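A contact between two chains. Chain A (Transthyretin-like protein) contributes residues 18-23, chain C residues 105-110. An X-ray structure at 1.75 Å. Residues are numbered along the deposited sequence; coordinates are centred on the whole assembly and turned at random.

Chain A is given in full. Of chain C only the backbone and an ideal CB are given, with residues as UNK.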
# COMPACT_ATOMS: atom_id res chain seq x y z
N ASP A 18 -8.42 5.03 7.51
CA ASP A 18 -9.02 5.34 6.22
C ASP A 18 -8.10 6.32 5.51
O ASP A 18 -8.09 7.52 5.81
CB ASP A 18 -10.43 5.93 6.39
CG ASP A 18 -11.10 6.26 5.05
OD1 ASP A 18 -10.50 6.02 3.97
OD2 ASP A 18 -12.24 6.77 5.06
N ILE A 19 -7.31 5.81 4.57
CA ILE A 19 -6.32 6.64 3.90
C ILE A 19 -6.95 7.56 2.85
O ILE A 19 -6.29 8.45 2.34
CB ILE A 19 -5.14 5.83 3.32
CG1 ILE A 19 -5.57 5.05 2.08
CG2 ILE A 19 -4.53 4.93 4.41
CD1 ILE A 19 -4.39 4.43 1.30
N SER A 20 -8.24 7.36 2.56
CA SER A 20 -8.95 8.27 1.67
C SER A 20 -9.16 9.63 2.35
O SER A 20 -9.26 10.66 1.67
CB SER A 20 -10.28 7.66 1.20
OG SER A 20 -11.24 7.66 2.23
N THR A 21 -9.19 9.63 3.68
CA THR A 21 -9.37 10.86 4.46
C THR A 21 -8.20 11.17 5.40
O THR A 21 -8.09 12.29 5.92
CB THR A 21 -10.67 10.82 5.29
OG1 THR A 21 -10.59 9.76 6.25
CG2 THR A 21 -11.89 10.62 4.39
N GLY A 22 -7.33 10.19 5.62
CA GLY A 22 -6.22 10.33 6.55
C GLY A 22 -6.64 10.35 8.01
O GLY A 22 -6.04 11.05 8.83
N THR A 23 -7.68 9.58 8.34
CA THR A 23 -8.20 9.53 9.71
C THR A 23 -8.38 8.08 10.15
O THR A 23 -8.57 7.20 9.31
CB THR A 23 -9.56 10.27 9.83
OG1 THR A 23 -10.50 9.69 8.91
CG2 THR A 23 -9.41 11.75 9.52
N UNK C 105 -2.56 6.95 -5.30
CA UNK C 105 -2.72 8.15 -4.49
C UNK C 105 -4.08 8.26 -3.80
O UNK C 105 -5.07 7.67 -4.24
CB UNK C 105 -2.50 9.38 -5.37
N UNK C 106 -4.09 9.04 -2.72
CA UNK C 106 -5.29 9.38 -1.95
C UNK C 106 -4.96 10.61 -1.10
O UNK C 106 -3.79 10.88 -0.83
CB UNK C 106 -5.75 8.21 -1.08
N UNK C 107 -5.99 11.37 -0.67
CA UNK C 107 -5.68 12.52 0.17
C UNK C 107 -4.87 12.19 1.42
O UNK C 107 -4.08 13.01 1.88
CB UNK C 107 -6.98 13.20 0.59
N UNK C 108 -5.05 10.98 1.96
CA UNK C 108 -4.37 10.61 3.20
C UNK C 108 -3.18 9.69 3.06
O UNK C 108 -2.68 9.18 4.05
CB UNK C 108 -5.38 9.95 4.14
N UNK C 109 -2.72 9.47 1.83
CA UNK C 109 -1.53 8.64 1.64
C UNK C 109 -1.26 8.30 0.20
O UNK C 109 -2.13 8.45 -0.67
CB UNK C 109 -1.66 7.34 2.44
N UNK C 110 -0.04 7.85 -0.07
CA UNK C 110 0.30 7.44 -1.41
C UNK C 110 1.42 6.41 -1.41
O UNK C 110 2.13 6.24 -0.42
CB UNK C 110 0.70 8.66 -2.25

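Chain A meets chain C with a compact loop. Backbone hydrogen bonds between A:Asp18 and A:Thr23 close its base, and A:Ser20 is tied back to the A:Asp18 carboxylate through both N and OG. What this loop offers its neighbor is mostly backbone: the carbonyl oxygens of A:Ile19 and A:Ser20, the CA of A:Gly22, and, as the main apolar side chain, A:Ile19.

At position 105 the backbone is extended, with phi/psi of -119/157, and CA-to-CB points away from chain A; no atom of the loop lies within 5.5 Å of the ideal CB. The contact sets no demand here, and the extended backbone alone would be compatible with a beta-branched or other strand-favoring residue. The deposited residue is C:Ile105, which does not touch the loop.

Position 106 is also extended (-162/158), but its CB points toward chain A. The ideal CB already lies 3.5 Å from A:Ile19 O and 4.2 Å from A:Ser20 CA, so a small side chain fits best: alanine is the natural choice, while serine is conceivable. C:Ala106 is found. Its CB packs 3.4 Å from A:Ile19 O and 4.4 Å from A:Ile19 CG1, the latter a modest apolar contact.

Position 107 has phi/psi of -56/-31, suited to the first of the two central residues of a type I turn running from 106 to 109. Its CB points sideways, with A:Ser20 O 3.6 Å from the ideal CB. The phi is one that proline's ring imposes, and proline is common at this place in such turns; alanine, serine or aspartate could also adopt the angles. The residue is C:Pro107. Its ring lies beside the loop backbone, with CD 3.4 Å from A:Ser20 O, and its own lack of an N-H costs nothing evident in this contact.

Position 108 is the most tightly constrained. Its phi/psi of -103/11 is open to most residues, so the backbone conformation does not call for glycine. Space does: an ideal CB would sit 2.5 Å from both A:Gly22 N and A:Ile19 O, a clash with each. Only glycine suits the backbone as placed. C:Gly108 brings its CA to 3.8 Å from A:Gly22 CA, a close glycine-to-glycine approach, and its N donates a weak hydrogen bond to A:Ile19 O at 2.8 Å, with an N-H...acceptor angle of 126°.

Position 109 closes the turn, its N bonded to the carbonyl of 106, and strand resumes. A CB would point toward chain A and come 3.9 Å from A:Ile19 CB. That distance alone is no clash; the backbone makes the stronger case, since a phi of 171° is easily reached by glycine and unfavorable for residues with a CB. C:Gly109 occupies the place.

At position 110 CA-to-CB again points away, with nothing of the loop within 5.5 Å of the ideal CB, so even a large side chain can be accommodated. C:Trp110 is found on this extended backbone, and its side chain does not touch the loop.

Chain C (105-110) IAPGGW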
# COMPACT_ATOMS: atom_id res chain seq x y z
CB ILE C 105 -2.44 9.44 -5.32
CG1 ILE C 105 -3.59 9.72 -6.30
CG2 ILE C 105 -1.09 9.31 -6.07
CD1 ILE C 105 -3.43 11.03 -7.11
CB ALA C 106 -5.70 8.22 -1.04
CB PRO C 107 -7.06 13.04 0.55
CG PRO C 107 -7.87 12.76 -0.67
CD PRO C 107 -7.41 11.36 -1.07
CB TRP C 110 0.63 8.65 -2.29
CG TRP C 110 1.93 9.34 -1.96
CD1 TRP C 110 2.14 10.29 -0.99
CD2 TRP C 110 3.18 9.16 -2.62
NE1 TRP C 110 3.46 10.69 -1.01
CE2 TRP C 110 4.12 10.02 -2.00
CE3 TRP C 110 3.61 8.34 -3.68
CZ2 TRP C 110 5.46 10.08 -2.40
CZ3 TRP C 110 4.94 8.41 -4.09
CH2 TRP C 110 5.85 9.28 -3.44
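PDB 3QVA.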